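Local coordinates for protein citryl-spermidine/3,4-dihydroxybenzoyl-citryl-spermidine:spermidine ligase (Bacillus anthracis, PDB 3TO3) that catalyses the ATP-dependent condensation of spermidine with citryl-spermidine intermediates, a step in the biosynthesis of the siderophore petrobactin, at residues B[102-107]-B[116-121]; B[212-217]-B[349-354]; B[403-406]-B[412-415]; B[541-546]-B[561-566]. All coordinates share one frame; numbering follows the deposited sequence.

Contact 1: residues B[102-107]-B[116-121]; sequences QFLEEV and TKLDSF
L104 meets L118 and F121 where two successive helices, 100-110 and 115-138, joined by a short loop, form a helix-loop-helix. The tight part is wholly apolar. L104 CD1 lies 4.0 Å from F121 CD2 and 4.1 Å from F121 CE2, so the methyl meets the CD2-CE2 bond of the ring. It comes in obliquely, and the two side chains cross at about a right angle. F121 CG is anti to the backbone N (chi1 -173°), which carries the ring across to the leucine. L118 gives a looser touch, its CD1 4.3 Å from L104 CB. L31 of helix 18-37 touches both L104 and F121, and I122 and L125 extend the apolar patch beside L104.

The polar margin is loose. E105 OE2 and D119 OD1 stay 5.6 Å apart, and D119 OD1 takes a bond from Q115. The like charges would probably disfavour a closer approach here. T116 and S120 are exposed to solvent. On helix 100-110, Q102 NE2 donates to E106 OE2 over 3.0 Å at 166°, meeting the oxygen from above the carboxylate plane.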
loop_
_atom_site.group_PDB
_atom_site.type_symbol
_atom_site.label_atom_id
_atom_site.label_comp_id
_atom_site.label_asym_id
_atom_site.label_seq_id
_atom_site.Cartn_x
_atom_site.Cartn_y
_atom_site.Cartn_z
ATOM N N GLN B 102 6.904 8.553 -18.564
ATOM C CA GLN B 102 7.454 8.362 -19.904
ATOM C C GLN B 102 8.917 8.816 -19.986
ATOM O O GLN B 102 9.771 8.107 -20.561
ATOM C CB GLN B 102 6.604 9.084 -20.974
ATOM C CG GLN B 102 6.920 8.660 -22.407
ATOM C CD GLN B 102 6.265 9.548 -23.461
ATOM O OE1 GLN B 102 5.425 10.403 -23.149
ATOM N NE2 GLN B 102 6.651 9.341 -24.730
ATOM N N PHE B 103 9.195 9.997 -19.427
ATOM C CA PHE B 103 10.560 10.484 -19.385
ATOM C C PHE B 103 11.433 9.389 -18.750
ATOM O O PHE B 103 12.403 8.940 -19.346
ATOM C CB PHE B 103 10.673 11.822 -18.626
ATOM C CG PHE B 103 12.099 12.238 -18.356
ATOM C CD1 PHE B 103 12.897 12.735 -19.373
ATOM C CD2 PHE B 103 12.660 12.082 -17.089
ATOM C CE1 PHE B 103 14.226 13.095 -19.138
ATOM C CE2 PHE B 103 13.985 12.427 -16.852
ATOM C CZ PHE B 103 14.769 12.935 -17.886
ATOM N N LEU B 104 11.075 8.927 -17.558
ATOM C CA LEU B 104 11.913 7.929 -16.883
ATOM C C LEU B 104 11.960 6.587 -17.631
ATOM O O LEU B 104 13.011 5.952 -17.720
ATOM C CB LEU B 104 11.521 7.752 -15.411
ATOM C CG LEU B 104 11.937 8.903 -14.485
ATOM C CD1 LEU B 104 11.565 8.627 -13.036
ATOM C CD2 LEU B 104 13.420 9.136 -14.557
ATOM N N GLU B 105 10.833 6.148 -18.175
ATOM C CA GLU B 105 10.848 4.893 -18.928
ATOM C C GLU B 105 11.773 4.965 -20.145
ATOM O O GLU B 105 12.516 4.026 -20.411
ATOM C CB GLU B 105 9.435 4.464 -19.342
ATOM C CG GLU B 105 8.672 3.773 -18.232
ATOM C CD GLU B 105 7.168 3.829 -18.413
ATOM O OE1 GLU B 105 6.693 4.376 -19.443
ATOM O OE2 GLU B 105 6.462 3.332 -17.501
ATOM N N GLU B 106 11.721 6.074 -20.880
ATOM C CA GLU B 106 12.504 6.195 -22.111
ATOM C C GLU B 106 14.002 6.332 -21.811
ATOM O O GLU B 106 14.838 5.697 -22.429
ATOM C CB GLU B 106 11.960 7.334 -22.991
ATOM C CG GLU B 106 10.489 7.102 -23.339
ATOM C CD GLU B 106 9.914 8.026 -24.413
ATOM O OE1 GLU B 106 10.320 9.199 -24.480
ATOM O OE2 GLU B 106 9.034 7.566 -25.189
ATOM N N VAL B 107 14.329 7.146 -20.827
ATOM C CA VAL B 107 15.703 7.312 -20.403
ATOM C C VAL B 107 16.328 6.030 -19.834
ATOM O O VAL B 107 17.504 5.760 -20.030
ATOM C CB VAL B 107 15.759 8.492 -19.399
ATOM C CG1 VAL B 107 16.994 8.437 -18.528
ATOM C CG2 VAL B 107 15.686 9.769 -20.179
ATOM N N THR B 116 11.822 -2.831 -10.523
ATOM C CA THR B 116 11.123 -2.697 -9.266
ATOM C C THR B 116 11.355 -1.333 -8.591
ATOM O O THR B 116 10.404 -0.670 -8.192
ATOM C CB THR B 116 11.577 -3.824 -8.325
ATOM O OG1 THR B 116 10.634 -4.889 -8.399
ATOM C CG2 THR B 116 11.684 -3.342 -6.894
ATOM N N LYS B 117 12.610 -0.921 -8.450
ATOM C CA LYS B 117 12.892 0.350 -7.798
ATOM C C LYS B 117 12.378 1.483 -8.681
ATOM O O LYS B 117 11.758 2.407 -8.180
ATOM C CB LYS B 117 14.381 0.506 -7.485
ATOM C CG LYS B 117 14.999 -0.695 -6.771
ATOM C CD LYS B 117 14.833 -0.594 -5.267
ATOM C CE LYS B 117 15.604 0.597 -4.737
ATOM N NZ LYS B 117 15.551 0.782 -3.255
ATOM N N LEU B 118 12.607 1.383 -9.992
ATOM C CA LEU B 118 12.078 2.362 -10.951
ATOM C C LEU B 118 10.558 2.593 -10.818
ATOM O O LEU B 118 10.088 3.716 -10.789
ATOM C CB LEU B 118 12.389 1.914 -12.378
ATOM C CG LEU B 118 11.958 2.915 -13.459
ATOM C CD1 LEU B 118 12.590 4.275 -13.160
ATOM C CD2 LEU B 118 12.352 2.439 -14.862
ATOM N N ASP B 119 9.784 1.518 -10.740
ATOM C CA ASP B 119 8.343 1.663 -10.560
ATOM C C ASP B 119 7.961 2.417 -9.275
ATOM O O ASP B 119 7.146 3.329 -9.328
ATOM C CB ASP B 119 7.658 0.290 -10.606
ATOM C CG ASP B 119 7.859 -0.420 -11.953
ATOM O OD1 ASP B 119 7.875 0.284 -13.004
ATOM O OD2 ASP B 119 8.002 -1.677 -11.951
ATOM N N SER B 120 8.512 2.028 -8.124
ATOM C CA SER B 120 8.260 2.779 -6.890
ATOM C C SER B 120 8.617 4.258 -6.995
ATOM O O SER B 120 7.874 5.133 -6.554
ATOM C CB SER B 120 9.047 2.166 -5.742
ATOM O OG SER B 120 8.532 0.879 -5.517
ATOM N N PHE B 121 9.775 4.526 -7.571
ATOM C CA PHE B 121 10.257 5.886 -7.719
ATOM C C PHE B 121 9.303 6.710 -8.583
ATOM O O PHE B 121 8.956 7.839 -8.223
ATOM C CB PHE B 121 11.668 5.868 -8.308
ATOM C CG PHE B 121 12.339 7.212 -8.348
ATOM C CD1 PHE B 121 12.302 8.059 -7.249
ATOM C CD2 PHE B 121 13.037 7.607 -9.468
ATOM C CE1 PHE B 121 12.942 9.298 -7.275
ATOM C CE2 PHE B 121 13.674 8.840 -9.512
ATOM C CZ PHE B 121 13.639 9.682 -8.399
#

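Contact 2: residues B[212-217]-B[349-354]; sequences DKILKS and EFSSVM
This is a helix-on-sheet contact in the IucA/IucC part of the fold, made by I214 with F350 and S351. Helix 208-219 lies against strand 345-355 of the large mixed sheet. The two segments are far apart in sequence, and no hydrogen bond joins them.

The branches of I214 divide the work. Its CD1 goes to the F350 ring, and its CG2 goes to S351. CD1 is 3.7 Å from F350 CE2 and 3.9 Å from F350 CZ, ring atoms far from CB. The position of CG1 against the ring is doubtful, because the model sets it too close to F350 CE2. The side chains cross at about a right angle. F350 CG stands between the backbone N and the carbonyl carbon (chi1 62°). With this torsion the ring end comes nearer to the helix than the start of the side chain would suggest. I210, one turn earlier on the helix, also touches F350.

The strand has two differently dressed sides. S351 and V353 both touch Y211 of the helix. S352 and selenomethionine M354 touch helix 315-333, where S352 OG bonds to the carbonyl of V318. The ATP-binding residue K299 is about 11 Å from F350, side chain to side chain, so this is not a first-shell contact. S351 OG is buried but satisfied by N207 ND2. The same oxygen rests 4.1 Å from I214 CG2.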
loop_
_atom_site.group_PDB
_atom_site.type_symbol
_atom_site.label_atom_id
_atom_site.label_comp_id
_atom_site.label_asym_id
_atom_site.label_seq_id
_atom_site.Cartn_x
_atom_site.Cartn_y
_atom_site.Cartn_z
ATOM N N ASP B 212 7.704 9.576 34.367
ATOM C CA ASP B 212 6.588 9.637 35.338
ATOM C C ASP B 212 6.100 11.080 35.490
ATOM O O ASP B 212 4.908 11.342 35.626
ATOM C CB ASP B 212 6.989 9.147 36.748
ATOM C CG ASP B 212 7.020 7.621 36.896
ATOM O OD1 ASP B 212 7.626 7.161 37.903
ATOM O OD2 ASP B 212 6.443 6.886 36.056
ATOM N N LYS B 213 7.051 12.007 35.499
ATOM C CA LYS B 213 6.787 13.430 35.742
ATOM C C LYS B 213 6.070 14.025 34.541
ATOM O O LYS B 213 5.132 14.801 34.682
ATOM C CB LYS B 213 8.120 14.167 35.988
ATOM C CG LYS B 213 8.042 15.434 36.789
ATOM C CD LYS B 213 9.410 16.116 36.865
ATOM C CE LYS B 213 10.372 15.392 37.826
ATOM N NZ LYS B 213 11.798 15.846 37.687
ATOM N N ILE B 214 6.504 13.620 33.358
ATOM C CA ILE B 214 5.957 14.120 32.099
ATOM C C ILE B 214 4.528 13.650 31.799
ATOM O O ILE B 214 3.746 14.398 31.239
ATOM C CB ILE B 214 6.887 13.770 30.925
ATOM C CG1 ILE B 214 7.259 15.034 30.179
ATOM C CG2 ILE B 214 6.222 12.795 29.963
ATOM C CD1 ILE B 214 6.294 15.359 29.062
ATOM N N LEU B 215 4.184 12.428 32.178
ATOM C CA LEU B 215 2.785 11.986 32.158
ATOM C C LEU B 215 1.863 12.800 33.068
ATOM O O LEU B 215 0.686 12.979 32.766
ATOM C CB LEU B 215 2.670 10.544 32.629
ATOM C CG LEU B 215 2.903 9.402 31.673
ATOM C CD1 LEU B 215 2.246 8.202 32.299
ATOM C CD2 LEU B 215 2.297 9.708 30.323
ATOM N N LYS B 216 2.373 13.247 34.209
ATOM C CA LYS B 216 1.554 14.072 35.076
ATOM C C LYS B 216 1.003 15.202 34.223
ATOM O O LYS B 216 -0.212 15.327 34.069
ATOM C CB LYS B 216 2.381 14.652 36.221
ATOM C CG LYS B 216 2.653 13.685 37.367
ATOM C CD LYS B 216 1.434 13.492 38.266
ATOM C CE LYS B 216 1.824 12.992 39.670
ATOM N NZ LYS B 216 0.651 12.829 40.600
ATOM N N SER B 217 1.907 15.962 33.604
ATOM C CA SER B 217 1.560 17.172 32.865
ATOM C C SER B 217 0.799 16.890 31.583
ATOM O O SER B 217 -0.136 17.589 31.237
ATOM C CB SER B 217 2.839 17.909 32.486
ATOM O OG SER B 217 3.859 17.690 33.442
ATOM N N GLU B 349 15.240 16.170 23.541
ATOM C CA GLU B 349 14.242 15.136 23.445
ATOM C C GLU B 349 14.371 14.509 24.825
ATOM O O GLU B 349 15.184 13.624 25.040
ATOM C CB GLU B 349 14.719 14.167 22.327
ATOM C CG GLU B 349 14.581 14.810 20.894
ATOM C CD GLU B 349 15.533 14.289 19.806
ATOM O OE1 GLU B 349 16.196 13.240 19.933
ATOM O OE2 GLU B 349 15.624 14.955 18.770
ATOM N N PHE B 350 13.478 14.894 25.734
ATOM C CA PHE B 350 13.768 14.657 27.137
ATOM C C PHE B 350 13.041 13.438 27.696
ATOM O O PHE B 350 13.263 13.017 28.837
ATOM C CB PHE B 350 13.505 15.924 27.984
ATOM C CG PHE B 350 12.085 16.380 27.948
ATOM C CD1 PHE B 350 11.662 17.287 26.985
ATOM C CD2 PHE B 350 11.160 15.874 28.841
ATOM C CE1 PHE B 350 10.360 17.692 26.919
ATOM C CE2 PHE B 350 9.843 16.273 28.777
ATOM C CZ PHE B 350 9.439 17.195 27.812
ATOM N N SER B 351 12.183 12.857 26.878
ATOM C CA SER B 351 11.460 11.679 27.305
ATOM C C SER B 351 11.027 10.857 26.098
ATOM O O SER B 351 10.865 11.402 24.996
ATOM C CB SER B 351 10.272 12.119 28.131
ATOM O OG SER B 351 9.689 11.023 28.767
ATOM N N SER B 352 10.857 9.551 26.282
ATOM C CA SER B 352 10.445 8.714 25.160
ATOM C C SER B 352 9.823 7.451 25.688
ATOM O O SER B 352 10.076 7.088 26.800
ATOM C CB SER B 352 11.632 8.358 24.276
ATOM O OG SER B 352 12.448 7.435 24.951
ATOM N N VAL B 353 8.980 6.812 24.892
ATOM C CA VAL B 353 8.324 5.591 25.316
ATOM C C VAL B 353 7.929 4.844 24.065
ATOM O O VAL B 353 7.703 5.462 23.030
ATOM C CB VAL B 353 7.066 5.902 26.134
ATOM C CG1 VAL B 353 6.013 6.555 25.248
ATOM C CG2 VAL B 353 6.536 4.636 26.801
HETATM N N MSE B 354 7.829 3.527 24.155
HETATM C CA MSE B 354 7.441 2.727 23.000
HETATM C C MSE B 354 6.876 1.339 23.356
HETATM O O MSE B 354 7.076 0.800 24.450
HETATM C CB MSE B 354 8.652 2.509 22.142
HETATM C CG MSE B 354 9.504 1.447 22.784
HETATM SE SE MSE B 354 11.202 1.312 21.940
HETATM C CE MSE B 354 12.311 2.051 23.379
#

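Contact 3: residues B[403-406]-B[412-415]; sequences AWLN and NWLR
W404 is the first residue of 403-406 to touch 412-415. Its CG is anti to the carbonyl carbon (chi1 -62°), and the indole swings from helix 402-408 toward W413. The benzo edge leads: W404 CE3 is 3.9 Å from W413 CZ2, which lies near the plane of the W404 ring. W404 CE3 and W404 CB are each 4.0 Å from W413 NE1. The second indole thus fits into the angle between the ring and the stem of the first. From the side of W413 the approach is oblique, so the pair is not a parallel stack.

L405 follows and takes another part of the same indole. Its CD2 lies 3.6 Å above the W413 plane, offset toward the rim, and 3.9 Å from W413 CE3. L405 also touches L524 and Y528 of helix 502-528, which ties the short helix to a third one.

W413 therefore carries all the contacts of its segment. Its CG is anti to the backbone N (chi1 -172°), which turns the indole back toward the preceding helix. The pyrrole N-H is buried but satisfied, since NE1 bonds to the carbonyl oxygen of G450. L390 touches both tryptophans, and H447 meets the W404 ring.

The W413 side chain is about 8 Å from that of the ATP-binding Y391 and about 14 Å from the bound ATP. The whole is a helix-loop-helix junction between helices 402-408 and 410-432, closed by aromatic and aliphatic side chains near the ATP site.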
loop_
_atom_site.group_PDB
_atom_site.type_symbol
_atom_site.label_atom_id
_atom_site.label_comp_id
_atom_site.label_asym_id
_atom_site.label_seq_id
_atom_site.Cartn_x
_atom_site.Cartn_y
_atom_site.Cartn_z
ATOM N N ALA B 403 12.715 41.425 2.703
ATOM C CA ALA B 403 12.690 42.609 3.561
ATOM C C ALA B 403 13.931 42.666 4.449
ATOM O O ALA B 403 14.551 43.702 4.561
ATOM C CB ALA B 403 11.423 42.682 4.400
ATOM N N TRP B 404 14.312 41.558 5.068
ATOM C CA TRP B 404 15.500 41.581 5.914
ATOM C C TRP B 404 16.745 42.016 5.150
ATOM O O TRP B 404 17.562 42.779 5.664
ATOM C CB TRP B 404 15.756 40.211 6.567
ATOM C CG TRP B 404 14.659 39.779 7.465
ATOM C CD1 TRP B 404 13.639 40.554 7.967
ATOM C CD2 TRP B 404 14.440 38.454 7.960
ATOM N NE1 TRP B 404 12.815 39.783 8.753
ATOM C CE2 TRP B 404 13.282 38.495 8.764
ATOM C CE3 TRP B 404 15.122 37.238 7.809
ATOM C CZ2 TRP B 404 12.792 37.369 9.417
ATOM C CZ3 TRP B 404 14.638 36.122 8.449
ATOM C CH2 TRP B 404 13.480 36.191 9.250
ATOM N N LEU B 405 16.926 41.477 3.951
ATOM C CA LEU B 405 18.105 41.831 3.186
ATOM C C LEU B 405 18.129 43.337 2.906
ATOM O O LEU B 405 19.189 43.950 2.994
ATOM C CB LEU B 405 18.247 41.018 1.888
ATOM C CG LEU B 405 18.367 39.497 2.019
ATOM C CD1 LEU B 405 18.385 38.816 0.633
ATOM C CD2 LEU B 405 19.599 39.153 2.826
ATOM N N ASN B 406 16.966 43.900 2.578
ATOM C CA ASN B 406 16.852 45.330 2.313
ATOM C C ASN B 406 17.226 46.137 3.563
ATOM O O ASN B 406 17.910 47.167 3.480
ATOM C CB ASN B 406 15.438 45.707 1.811
ATOM C CG ASN B 406 15.107 45.117 0.439
ATOM O OD1 ASN B 406 15.976 44.611 -0.272
ATOM N ND2 ASN B 406 13.835 45.180 0.067
ATOM N N ASN B 412 26.132 42.105 5.322
ATOM C CA ASN B 412 26.028 42.118 6.783
ATOM C C ASN B 412 25.143 41.023 7.326
ATOM O O ASN B 412 25.434 40.454 8.374
ATOM C CB ASN B 412 25.521 43.456 7.328
ATOM C CG ASN B 412 26.433 44.585 6.992
ATOM O OD1 ASN B 412 27.626 44.374 6.755
ATOM N ND2 ASN B 412 25.884 45.802 6.941
ATOM N N TRP B 413 24.043 40.758 6.633
ATOM C CA TRP B 413 23.097 39.765 7.104
ATOM C C TRP B 413 23.734 38.379 6.993
ATOM O O TRP B 413 23.654 37.578 7.907
ATOM C CB TRP B 413 21.792 39.832 6.304
ATOM C CG TRP B 413 20.698 38.967 6.861
ATOM C CD1 TRP B 413 19.788 39.313 7.825
ATOM C CD2 TRP B 413 20.415 37.613 6.511
ATOM N NE1 TRP B 413 18.950 38.264 8.086
ATOM C CE2 TRP B 413 19.307 37.206 7.291
ATOM C CE3 TRP B 413 20.981 36.705 5.599
ATOM C CZ2 TRP B 413 18.759 35.918 7.200
ATOM C CZ3 TRP B 413 20.452 35.446 5.504
ATOM C CH2 TRP B 413 19.341 35.060 6.299
ATOM N N LEU B 414 24.391 38.114 5.875
ATOM C CA LEU B 414 25.023 36.814 5.656
ATOM C C LEU B 414 26.168 36.564 6.654
ATOM O O LEU B 414 26.303 35.469 7.181
ATOM C CB LEU B 414 25.507 36.697 4.211
ATOM C CG LEU B 414 26.234 35.431 3.784
ATOM C CD1 LEU B 414 25.363 34.171 3.970
ATOM C CD2 LEU B 414 26.702 35.582 2.353
ATOM N N ARG B 415 26.975 37.577 6.943
ATOM C CA ARG B 415 27.990 37.416 7.974
ATOM C C ARG B 415 27.395 37.110 9.355
ATOM O O ARG B 415 27.834 36.176 10.025
ATOM C CB ARG B 415 28.860 38.647 8.075
ATOM C CG ARG B 415 29.663 38.890 6.839
ATOM C CD ARG B 415 30.676 39.994 7.098
ATOM N NE ARG B 415 31.543 40.151 5.943
ATOM C CZ ARG B 415 32.646 39.436 5.749
ATOM N NH1 ARG B 415 33.008 38.527 6.644
ATOM N NH2 ARG B 415 33.389 39.636 4.671
#

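Contact 4: residues B[541-546]-B[561-566]; sequences EEIENH and QLYTPT
Y563 OH donates a 2.7 Å hydrogen bond to E544 OE2, the only hydrogen bond between 541-546 and 561-566. The carboxylate oxygen accepts through its anti lone pair, the one away from OE1. It lies near the plane of the phenol ring, at its edge, and is also 3.2 Å from Y563 CE2. The carboxylate and ring planes are 43° apart. The glutamate chain is bent at chi2 (-62°), which brings its end back toward the tyrosine. The bond would probably stabilise the carboxylate in its ionised form.

I543 flanks the hydroxyl with carbon. Its CG2 is 3.5 Å from Y563 OH, and the two side chains slide past each other in opposite directions.

The loop is shaped by a type I turn from Q561 to T564, with T564 N bonded to Q561 O at 3.3 Å. Q561 leaves helix 554-560 with a positive phi, and the turn presents Y563 to helix 532-547. F557 of helix 554-560 touches I543, E544 and L562. I423 and I426 of helix 410-432 touch I543, while L592 and R596 of helix 591-600 flank Y563.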
loop_
_atom_site.group_PDB
_atom_site.type_symbol
_atom_site.label_atom_id
_atom_site.label_comp_id
_atom_site.label_asym_id
_atom_site.label_seq_id
_atom_site.Cartn_x
_atom_site.Cartn_y
_atom_site.Cartn_z
ATOM N N GLU B 541 36.178 33.349 5.322
ATOM C CA GLU B 541 36.634 34.372 6.251
ATOM C C GLU B 541 36.100 34.135 7.667
ATOM O O GLU B 541 36.852 34.218 8.662
ATOM C CB GLU B 541 36.214 35.768 5.788
ATOM C CG GLU B 541 36.985 36.329 4.625
ATOM C CD GLU B 541 36.346 37.600 4.048
ATOM O OE1 GLU B 541 35.760 38.388 4.809
ATOM O OE2 GLU B 541 36.427 37.813 2.825
ATOM N N GLU B 542 34.800 33.862 7.758
ATOM C CA GLU B 542 34.171 33.658 9.052
ATOM C C GLU B 542 34.673 32.428 9.810
ATOM O O GLU B 542 34.842 32.475 11.032
ATOM C CB GLU B 542 32.657 33.632 8.924
ATOM C CG GLU B 542 32.155 34.936 8.432
ATOM C CD GLU B 542 32.500 36.076 9.360
ATOM O OE1 GLU B 542 32.903 35.809 10.519
ATOM O OE2 GLU B 542 32.361 37.240 8.923
ATOM N N ILE B 543 34.902 31.339 9.090
ATOM C CA ILE B 543 35.455 30.144 9.693
ATOM C C ILE B 543 36.838 30.525 10.207
ATOM O O ILE B 543 37.159 30.284 11.363
ATOM C CB ILE B 543 35.531 28.964 8.676
ATOM C CG1 ILE B 543 34.144 28.372 8.412
ATOM C CG2 ILE B 543 36.475 27.869 9.166
ATOM C CD1 ILE B 543 34.073 27.502 7.061
ATOM N N GLU B 544 37.647 31.145 9.352
ATOM C CA GLU B 544 38.994 31.553 9.747
ATOM C C GLU B 544 38.982 32.490 10.955
ATOM O O GLU B 544 39.794 32.334 11.860
ATOM C CB GLU B 544 39.751 32.215 8.592
ATOM C CG GLU B 544 40.272 31.245 7.536
ATOM C CD GLU B 544 41.289 30.236 8.061
ATOM O OE1 GLU B 544 42.214 30.628 8.811
ATOM O OE2 GLU B 544 41.167 29.040 7.702
ATOM N N ASN B 545 38.067 33.453 10.941
ATOM C CA ASN B 545 37.949 34.415 12.030
ATOM C C ASN B 545 37.691 33.712 13.380
ATOM O O ASN B 545 38.277 34.092 14.411
ATOM C CB ASN B 545 36.863 35.470 11.719
ATOM C CG ASN B 545 37.385 36.646 10.861
ATOM O OD1 ASN B 545 36.602 37.364 10.226
ATOM N ND2 ASN B 545 38.702 36.845 10.855
ATOM N N HIS B 546 36.831 32.687 13.363
ATOM C CA HIS B 546 36.497 31.912 14.561
ATOM C C HIS B 546 37.713 31.151 15.069
ATOM O O HIS B 546 38.128 31.319 16.215
ATOM C CB HIS B 546 35.379 30.901 14.308
ATOM C CG HIS B 546 35.077 30.045 15.501
ATOM N ND1 HIS B 546 34.390 30.516 16.602
ATOM C CD2 HIS B 546 35.383 28.753 15.774
ATOM C CE1 HIS B 546 34.281 29.552 17.499
ATOM N NE2 HIS B 546 34.879 28.474 17.024
ATOM N N GLN B 561 40.108 18.896 7.277
ATOM C CA GLN B 561 40.189 19.189 5.849
ATOM C C GLN B 561 38.907 19.770 5.209
ATOM O O GLN B 561 38.414 19.247 4.220
ATOM C CB GLN B 561 40.579 17.917 5.105
ATOM C CG GLN B 561 41.920 17.361 5.482
ATOM C CD GLN B 561 42.856 17.317 4.294
ATOM O OE1 GLN B 561 43.096 16.252 3.711
ATOM N NE2 GLN B 561 43.382 18.481 3.912
ATOM N N LEU B 562 38.371 20.845 5.767
ATOM C CA LEU B 562 37.201 21.472 5.198
ATOM C C LEU B 562 37.518 22.190 3.898
ATOM O O LEU B 562 36.604 22.567 3.153
ATOM C CB LEU B 562 36.634 22.483 6.181
ATOM C CG LEU B 562 36.182 21.864 7.486
ATOM C CD1 LEU B 562 35.471 22.929 8.277
ATOM C CD2 LEU B 562 35.258 20.709 7.184
ATOM N N TYR B 563 38.804 22.451 3.674
ATOM C CA TYR B 563 39.280 23.144 2.466
ATOM C C TYR B 563 39.748 22.176 1.384
ATOM O O TYR B 563 40.392 22.598 0.408
ATOM C CB TYR B 563 40.384 24.160 2.782
ATOM C CG TYR B 563 39.977 25.193 3.810
ATOM C CD1 TYR B 563 38.645 25.527 3.990
ATOM C CD2 TYR B 563 40.927 25.839 4.589
ATOM C CE1 TYR B 563 38.258 26.473 4.923
ATOM C CE2 TYR B 563 40.559 26.790 5.519
ATOM C CZ TYR B 563 39.225 27.108 5.681
ATOM O OH TYR B 563 38.854 28.050 6.614
ATOM N N THR B 564 39.541 20.874 1.588
ATOM C CA THR B 564 39.980 19.919 0.556
ATOM C C THR B 564 39.337 20.276 -0.793
ATOM O O THR B 564 38.192 20.774 -0.855
ATOM C CB THR B 564 39.660 18.454 0.916
ATOM O OG1 THR B 564 40.405 17.574 0.064
ATOM C CG2 THR B 564 38.176 18.178 0.742
ATOM N N PRO B 565 40.089 20.061 -1.875
ATOM C CA PRO B 565 39.672 20.420 -3.238
ATOM C C PRO B 565 38.411 19.684 -3.664
ATOM O O PRO B 565 37.507 20.293 -4.231
ATOM C CB PRO B 565 40.851 19.968 -4.099
ATOM C CG PRO B 565 42.044 20.023 -3.153
ATOM C CD PRO B 565 41.485 19.601 -1.813
ATOM N N THR B 566 38.360 18.387 -3.386
ATOM C CA THR B 566 37.223 17.570 -3.767
ATOM C C THR B 566 36.874 16.662 -2.596
ATOM O O THR B 566 37.725 16.381 -1.751
ATOM C CB THR B 566 37.532 16.701 -5.009
ATOM O OG1 THR B 566 38.513 15.739 -4.666
ATOM C CG2 THR B 566 38.097 17.541 -6.175
#

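In the fold
Contacts 1, 2 and 3 are largely buried, have no hydrogen bond between their segments and rest mainly on apolar side chains. Contact 4 is only partly buried, and it is the one with a hydrogen bond between its segments. Contacts 1 and 3 each join two successive helices, contact 2 a helix to a distant strand, and contact 4 a helix to a loop. Contacts 1 and 2 lie on opposite sides of the chain's centre, about 44 Å apart between centres. Contacts 3 and 4 touch directly: R415 NH2 and NH1 form salt bridges with E541 OE1 and E542 OE2, each 2.7 Å. Charge thus links helices 410-432 and 532-547 between contact 3, apolar, and contact 4, hydrogen-bonded.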